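Local coordinates for protein CalS11 (Micromonospora echinospora, PDB 3TOS) that binds S-adenosyl-L-homocysteine in a Rossmann-like domain and probably acts as an S-adenosylmethionine-dependent O-methyltransferase in calicheamicin biosynthesis, at residues I73-V78 and L185-L190; R102-D107 and V161-D166. All blocks are in the same frame, centred on the assembly; numbering follows the deposited sequence.

Contact 1 of 2, residues I73-V78 and L185-L190; sequences IMEFGV and LAYFDL. With SAH (S-adenosyl-L-homocysteine), chain O.
Leu185 faces Ile73 across two parallel strands, its CD2 4.1 Å from Ile73 CG2, while its carbonyl accepts Met74 N in a nearly straight bond (N-H...O 173°). Ala186, on the other sheet face, brings CB to the rim of the Phe76 ring at CE2. Tyr187 donates N to Met74 O and accepts Phe76 N, and its ring lies beside the extended Glu75 side chain, with CD1 3.8 Å from Glu75 OE2; the hydroxyl bonds Asp216. Phe188 takes Phe76 in an edge-to-face pair (centroids 4.9 Å apart, planes at 51°), Phe76 CD2 standing 3.8 Å above the plane of the Phe188 ring, over its centre. An alanine here would probably open a gap beneath that edge and free the Phe76 ring to shift. Asp189 donates N to Phe76 O; its CG is anti to the backbone N (chi1 -160°), and from there OD2 accepts the amino N of S-adenosyl-L-homocysteine at 2.7 Å, which also bonds Gly77 O at 2.8 Å. Glu75 OE2, bonded to His83, lies 4.2 Å from Asp189 OD2, and the ligand's amino N, close to both carboxylates, would probably ease any repulsion. Leu190 packs CG on Phe76 CB at 3.7 Å and turns CD2 to the adenine. Helices 82-94 and 50-65 pack on the Ile73 and Tyr187 face, helix 193-203 on the Phe188 face; in the sheet the pair lies between strands 103-107 and 211-215.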
loop_
_atom_site.group_PDB
_atom_site.type_symbol
_atom_site.label_atom_id
_atom_site.label_comp_id
_atom_site.label_asym_id
_atom_site.label_seq_id
_atom_site.Cartn_x
_atom_site.Cartn_y
_atom_site.Cartn_z
ATOM N N ILE B 73 4.970 -3.233 -31.708
ATOM C CA ILE B 73 6.363 -3.000 -31.269
ATOM C C ILE B 73 7.150 -2.643 -32.526
ATOM O O ILE B 73 7.091 -3.388 -33.536
ATOM C CB ILE B 73 6.981 -4.290 -30.619
ATOM C CG1 ILE B 73 6.187 -4.626 -29.352
ATOM C CG2 ILE B 73 8.481 -4.028 -30.288
ATOM C CD1 ILE B 73 6.574 -6.039 -28.782
HETATM N N MSE B 74 7.815 -1.483 -32.478
HETATM C CA MSE B 74 8.694 -1.047 -33.572
HETATM C C MSE B 74 10.114 -0.873 -33.098
HETATM O O MSE B 74 10.322 -0.302 -32.016
HETATM C CB MSE B 74 8.200 0.285 -34.156
HETATM C CG MSE B 74 6.842 0.143 -34.837
HETATM SE SE MSE B 74 6.440 1.868 -35.658
HETATM C CE MSE B 74 4.996 1.190 -36.707
ATOM N N GLU B 75 11.101 -1.361 -33.879
ATOM C CA GLU B 75 12.516 -1.066 -33.601
ATOM C C GLU B 75 13.036 -0.317 -34.790
ATOM O O GLU B 75 12.853 -0.758 -35.916
ATOM C CB GLU B 75 13.372 -2.318 -33.351
ATOM C CG GLU B 75 14.828 -1.838 -33.030
ATOM C CD GLU B 75 15.763 -2.962 -32.677
ATOM O OE1 GLU B 75 15.707 -4.038 -33.345
ATOM O OE2 GLU B 75 16.569 -2.758 -31.768
ATOM N N PHE B 76 13.627 0.847 -34.545
ATOM C CA PHE B 76 14.279 1.611 -35.601
ATOM C C PHE B 76 15.785 1.388 -35.407
ATOM O O PHE B 76 16.414 1.929 -34.470
ATOM C CB PHE B 76 13.915 3.084 -35.473
ATOM C CG PHE B 76 12.429 3.292 -35.277
ATOM C CD1 PHE B 76 11.527 3.024 -36.311
ATOM C CD2 PHE B 76 11.940 3.725 -34.032
ATOM C CE1 PHE B 76 10.110 3.192 -36.089
ATOM C CE2 PHE B 76 10.561 3.838 -33.793
ATOM C CZ PHE B 76 9.643 3.602 -34.861
ATOM N N GLY B 77 16.360 0.575 -36.291
ATOM C CA GLY B 77 17.800 0.216 -36.189
ATOM C C GLY B 77 17.853 -1.219 -35.693
ATOM O O GLY B 77 17.824 -1.469 -34.481
ATOM N N VAL B 78 17.958 -2.165 -36.636
ATOM C CA VAL B 78 17.813 -3.598 -36.343
ATOM C C VAL B 78 19.156 -4.297 -36.397
ATOM O O VAL B 78 19.397 -5.188 -35.594
ATOM C CB VAL B 78 16.887 -4.202 -37.436
ATOM C CG1 VAL B 78 16.771 -5.731 -37.354
ATOM C CG2 VAL B 78 15.460 -3.582 -37.248
ATOM N N LEU B 185 5.249 0.163 -28.163
ATOM C CA LEU B 185 6.661 0.297 -27.775
ATOM C C LEU B 185 7.441 0.707 -29.029
ATOM O O LEU B 185 7.369 0.048 -30.063
ATOM C CB LEU B 185 7.204 -1.035 -27.181
ATOM C CG LEU B 185 8.723 -1.151 -26.933
ATOM C CD1 LEU B 185 9.184 -0.072 -25.924
ATOM C CD2 LEU B 185 9.036 -2.561 -26.449
ATOM N N ALA B 186 8.141 1.831 -28.951
ATOM C CA ALA B 186 8.965 2.370 -30.045
ATOM C C ALA B 186 10.388 2.385 -29.532
ATOM O O ALA B 186 10.705 3.130 -28.570
ATOM C CB ALA B 186 8.536 3.775 -30.412
ATOM N N TYR B 187 11.230 1.479 -30.087
ATOM C CA TYR B 187 12.624 1.340 -29.657
ATOM C C TYR B 187 13.560 2.038 -30.634
ATOM O O TYR B 187 13.790 1.566 -31.748
ATOM C CB TYR B 187 12.987 -0.154 -29.455
ATOM C CG TYR B 187 14.246 -0.250 -28.613
ATOM C CD1 TYR B 187 15.526 -0.221 -29.202
ATOM C CD2 TYR B 187 14.177 -0.317 -27.218
ATOM C CE1 TYR B 187 16.678 -0.202 -28.414
ATOM C CE2 TYR B 187 15.315 -0.332 -26.426
ATOM C CZ TYR B 187 16.549 -0.264 -27.024
ATOM O OH TYR B 187 17.684 -0.267 -26.223
ATOM N N PHE B 188 14.123 3.164 -30.211
ATOM C CA PHE B 188 15.043 3.906 -31.071
ATOM C C PHE B 188 16.473 3.447 -30.905
ATOM O O PHE B 188 17.093 3.644 -29.843
ATOM C CB PHE B 188 14.961 5.403 -30.697
ATOM C CG PHE B 188 13.734 6.060 -31.247
ATOM C CD1 PHE B 188 12.491 5.941 -30.590
ATOM C CD2 PHE B 188 13.820 6.804 -32.395
ATOM C CE1 PHE B 188 11.326 6.551 -31.119
ATOM C CE2 PHE B 188 12.702 7.422 -32.922
ATOM C CZ PHE B 188 11.413 7.318 -32.268
ATOM N N ASP B 189 17.021 2.906 -31.966
ATOM C CA ASP B 189 18.415 2.464 -31.970
ATOM C C ASP B 189 19.089 2.776 -33.302
ATOM O O ASP B 189 19.834 1.947 -33.877
ATOM C CB ASP B 189 18.522 0.956 -31.681
ATOM C CG ASP B 189 19.906 0.546 -31.212
ATOM O OD1 ASP B 189 20.763 1.425 -31.049
ATOM O OD2 ASP B 189 20.123 -0.676 -31.004
ATOM N N LEU B 190 18.874 4.003 -33.786
ATOM C CA LEU B 190 19.476 4.430 -35.059
ATOM C C LEU B 190 20.761 5.172 -34.860
ATOM O O LEU B 190 21.497 5.376 -35.853
ATOM C CB LEU B 190 18.522 5.401 -35.800
ATOM C CG LEU B 190 17.105 4.902 -36.098
ATOM C CD1 LEU B 190 16.191 6.130 -36.263
ATOM C CD2 LEU B 190 17.151 4.126 -37.423
HETATM N N SAH O . 19.329 -2.831 -32.504
HETATM C CA SAH O . 20.602 -3.446 -33.003
HETATM C CB SAH O . 21.700 -2.425 -33.250
HETATM C CG SAH O . 21.342 -1.448 -34.390
HETATM S SD SAH O . 22.818 -0.632 -34.963
HETATM C C SAH O . 21.060 -4.423 -31.922
HETATM O O SAH O . 22.103 -5.124 -32.097
HETATM O OXT SAH O . 20.369 -4.635 -30.917
HETATM C "C5'" SAH O . 22.178 0.855 -35.750
HETATM C "C4'" SAH O . 21.284 0.579 -37.006
HETATM O "O4'" SAH O . 20.609 1.794 -37.360
HETATM C "C3'" SAH O . 22.176 0.212 -38.201
HETATM O "O3'" SAH O . 21.874 -1.131 -38.656
HETATM C "C2'" SAH O . 21.850 1.298 -39.211
HETATM O "O2'" SAH O . 21.834 0.868 -40.588
HETATM C "C1'" SAH O . 20.448 1.764 -38.749
HETATM N N9 SAH O . 20.131 3.134 -39.218
HETATM C C8 SAH O . 20.751 4.298 -38.885
HETATM N N7 SAH O . 20.158 5.275 -39.617
HETATM C C5 SAH O . 19.199 4.749 -40.406
HETATM C C6 SAH O . 18.245 5.287 -41.382
HETATM N N6 SAH O . 18.271 6.602 -41.704
HETATM N N1 SAH O . 17.397 4.397 -41.955
HETATM C C2 SAH O . 17.401 3.069 -41.629
HETATM N N3 SAH O . 18.293 2.492 -40.794
HETATM C C4 SAH O . 19.156 3.339 -40.130
#

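Contact 2 of 2, residues R102-D107 and V161-D166. With SAH (S-adenosyl-L-homocysteine), chain O.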
loop_
_atom_site.group_PDB
_atom_site.type_symbol
_atom_site.label_atom_id
_atom_site.label_comp_id
_atom_site.label_asym_id
_atom_site.label_seq_id
_atom_site.Cartn_x
_atom_site.Cartn_y
_atom_site.Cartn_z
ATOM N N ARG B 102 2.052 -6.912 -33.678
ATOM C CA ARG B 102 3.039 -6.960 -34.741
ATOM C C ARG B 102 4.389 -6.453 -34.230
ATOM O O ARG B 102 4.458 -5.498 -33.446
ATOM C CB ARG B 102 2.573 -6.068 -35.909
ATOM C CG ARG B 102 3.462 -6.185 -37.190
ATOM C CD ARG B 102 2.793 -5.444 -38.378
ATOM N NE ARG B 102 1.694 -6.215 -38.962
ATOM C CZ ARG B 102 0.860 -5.716 -39.866
ATOM N NH1 ARG B 102 0.965 -4.425 -40.213
ATOM N NH2 ARG B 102 -0.114 -6.495 -40.404
ATOM N N ILE B 103 5.467 -7.062 -34.753
ATOM C CA ILE B 103 6.843 -6.587 -34.515
ATOM C C ILE B 103 7.369 -6.073 -35.824
ATOM O O ILE B 103 7.378 -6.799 -36.808
ATOM C CB ILE B 103 7.774 -7.743 -34.033
ATOM C CG1 ILE B 103 7.325 -8.194 -32.640
ATOM C CG2 ILE B 103 9.246 -7.248 -34.007
ATOM C CD1 ILE B 103 7.900 -9.565 -32.227
ATOM N N VAL B 104 7.771 -4.806 -35.872
ATOM C CA VAL B 104 8.155 -4.163 -37.148
ATOM C C VAL B 104 9.562 -3.634 -36.959
ATOM O O VAL B 104 9.812 -2.820 -36.053
ATOM C CB VAL B 104 7.204 -2.996 -37.568
ATOM C CG1 VAL B 104 7.485 -2.600 -38.960
ATOM C CG2 VAL B 104 5.731 -3.459 -37.393
ATOM N N GLY B 105 10.484 -4.127 -37.775
ATOM C CA GLY B 105 11.882 -3.689 -37.687
ATOM C C GLY B 105 12.273 -2.912 -38.920
ATOM O O GLY B 105 12.075 -3.348 -40.026
ATOM N N PHE B 106 12.808 -1.715 -38.723
ATOM C CA PHE B 106 13.198 -0.843 -39.840
ATOM C C PHE B 106 14.707 -0.697 -39.873
ATOM O O PHE B 106 15.341 -0.380 -38.845
ATOM C CB PHE B 106 12.613 0.600 -39.693
ATOM C CG PHE B 106 11.121 0.676 -39.660
ATOM C CD1 PHE B 106 10.412 0.436 -38.473
ATOM C CD2 PHE B 106 10.399 1.060 -40.806
ATOM C CE1 PHE B 106 8.982 0.546 -38.451
ATOM C CE2 PHE B 106 8.986 1.139 -40.776
ATOM C CZ PHE B 106 8.289 0.880 -39.615
ATOM N N ASP B 107 15.309 -0.858 -41.048
ATOM C CA ASP B 107 16.737 -0.594 -41.198
ATOM C C ASP B 107 17.013 -0.469 -42.690
ATOM O O ASP B 107 16.240 -0.993 -43.510
ATOM C CB ASP B 107 17.562 -1.793 -40.622
ATOM C CG ASP B 107 18.939 -1.406 -40.182
ATOM O OD1 ASP B 107 19.754 -0.894 -41.008
ATOM O OD2 ASP B 107 19.244 -1.620 -39.008
ATOM N N VAL B 161 7.513 -8.001 -39.433
ATOM C CA VAL B 161 7.703 -7.367 -40.711
ATOM C C VAL B 161 9.037 -6.651 -40.682
ATOM O O VAL B 161 9.330 -5.870 -39.759
ATOM C CB VAL B 161 6.592 -6.327 -40.913
ATOM C CG1 VAL B 161 6.871 -5.470 -42.144
ATOM C CG2 VAL B 161 5.247 -7.062 -41.028
ATOM N N LEU B 162 9.881 -6.918 -41.666
ATOM C CA LEU B 162 11.101 -6.171 -41.843
ATOM C C LEU B 162 10.889 -5.140 -42.947
ATOM O O LEU B 162 10.489 -5.485 -44.090
ATOM C CB LEU B 162 12.214 -7.130 -42.234
ATOM C CG LEU B 162 12.476 -8.181 -41.178
ATOM C CD1 LEU B 162 13.617 -9.100 -41.693
ATOM C CD2 LEU B 162 12.825 -7.617 -39.787
ATOM N N VAL B 163 11.178 -3.893 -42.629
ATOM C CA VAL B 163 10.960 -2.828 -43.611
ATOM C C VAL B 163 12.316 -2.277 -44.009
ATOM O O VAL B 163 13.026 -1.700 -43.177
ATOM C CB VAL B 163 10.069 -1.718 -43.060
ATOM C CG1 VAL B 163 9.826 -0.659 -44.131
ATOM C CG2 VAL B 163 8.731 -2.293 -42.574
ATOM N N GLU B 164 12.677 -2.481 -45.264
ATOM C CA GLU B 164 14.064 -2.130 -45.720
ATOM C C GLU B 164 14.091 -0.767 -46.366
ATOM O O GLU B 164 13.273 -0.492 -47.279
ATOM C CB GLU B 164 14.571 -3.154 -46.744
ATOM C CG GLU B 164 14.490 -4.580 -46.233
ATOM C CD GLU B 164 14.956 -5.591 -47.265
ATOM O OE1 GLU B 164 16.042 -5.353 -47.884
ATOM O OE2 GLU B 164 14.237 -6.641 -47.421
ATOM N N GLY B 165 15.042 0.055 -45.924
ATOM C CA GLY B 165 15.302 1.364 -46.507
ATOM C C GLY B 165 15.537 2.432 -45.453
ATOM O O GLY B 165 15.660 2.142 -44.252
ATOM N N ASP B 166 15.628 3.694 -45.904
ATOM C CA ASP B 166 15.878 4.812 -44.989
ATOM C C ASP B 166 14.607 5.168 -44.259
ATOM O O ASP B 166 13.585 5.433 -44.904
ATOM C CB ASP B 166 16.350 5.967 -45.853
ATOM C CG ASP B 166 16.801 7.135 -45.067
ATOM O OD1 ASP B 166 16.356 7.369 -43.932
ATOM O OD2 ASP B 166 17.695 7.826 -45.564
HETATM N N SAH O . 19.329 -2.831 -32.504
HETATM C CA SAH O . 20.602 -3.446 -33.003
HETATM C CB SAH O . 21.700 -2.425 -33.250
HETATM C CG SAH O . 21.342 -1.448 -34.390
HETATM S SD SAH O . 22.818 -0.632 -34.963
HETATM C C SAH O . 21.060 -4.423 -31.922
HETATM O O SAH O . 22.103 -5.124 -32.097
HETATM O OXT SAH O . 20.369 -4.635 -30.917
HETATM C "C5'" SAH O . 22.178 0.855 -35.750
HETATM C "C4'" SAH O . 21.284 0.579 -37.006
HETATM O "O4'" SAH O . 20.609 1.794 -37.360
HETATM C "C3'" SAH O . 22.176 0.212 -38.201
HETATM O "O3'" SAH O . 21.874 -1.131 -38.656
HETATM C "C2'" SAH O . 21.850 1.298 -39.211
HETATM O "O2'" SAH O . 21.834 0.868 -40.588
HETATM C "C1'" SAH O . 20.448 1.764 -38.749
HETATM N N9 SAH O . 20.131 3.134 -39.218
HETATM C C8 SAH O . 20.751 4.298 -38.885
HETATM N N7 SAH O . 20.158 5.275 -39.617
HETATM C C5 SAH O . 19.199 4.749 -40.406
HETATM C C6 SAH O . 18.245 5.287 -41.382
HETATM N N6 SAH O . 18.271 6.602 -41.704
HETATM N N1 SAH O . 17.397 4.397 -41.955
HETATM C C2 SAH O . 17.401 3.069 -41.629
HETATM N N3 SAH O . 18.293 2.492 -40.794
HETATM C C4 SAH O . 19.156 3.339 -40.130
#
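With CG anti to its carbonyl carbon (chi1 -61°), Phe106 lies side by side with Val163, the two side chains pointing the same way. Phe106 CD2 comes 3.6 Å from Val163 CB. The valine's own first torsion (chi1 -178°) leaves CG2 anti to the carbonyl carbon, and this is the branch that touches Val104 CG1 at 3.8 Å as well as Phe106 CE2, so one valine meets both Val104 and Phe106 of the neighbouring strand. At the start of the pair the Arg102 chain, bent at chi3, crosses Val161 and rests CD on CG2, while its NH1 bonds Tyr174 and Asn178.

The backbones run parallel, their axes 20° apart. Val161 N, Gly105 N, Val163 N and Asp107 N each donate across the pair in turn; the last bond, to Val163 O, is longer at 3.2 Å. Gly165 N then bonds Asp107 O from a position tilted out of the carbonyl plane, as the second strand ends. Its backbone angles call for glycine.

At the strand ends, two aspartates hold S-adenosyl-L-homocysteine. Asp107, the acidic residue at the C-terminal end of the second strand, as in many Rossmann-like methyltransferases, binds the ribose diol in a bidentate manner, OD1 2.8 Å from O2' and OD2 2.7 Å from O3'. The backbone N of Val78, Arg79 and Phe109 bond the same carboxylate and fix its rotation. Asp166 OD1 accepts the adenine N6 at 3.0 Å, nearly straight, and this residue also caps helix 167-177 at its N terminus.

That helix covers the Val104 and Phe106 face, whereas helices 82-94 and 136-148 pack against Leu162 on the opposite face. Strand 160-164 is outermost within the chain, and strand 72-76 flanks 103-107 on its other side.

From the N terminus the chain enters strand 72-76, passes through helix 82-94 and returns as strand 103-107 beside it. Helix 136-148 follows, and strand 160-164 closes the inner loop as contact 2. Helix 167-177 leads on to strand 183-188, which closes the outer loop as contact 1 on the opposite side of strand 72-76. Contact 2 is therefore nested within contact 1, the four strands forming one parallel array. The two join directly: Ile73 O lies 2.8 Å from Val104 N, and the Phe76 and Phe106 rings pack together. Both bring strand ends to one bound S-adenosyl-L-homocysteine, contact 1 at the amino acid end and, through Leu190, the adenine, contact 2 at the ribose and the adenine amino group.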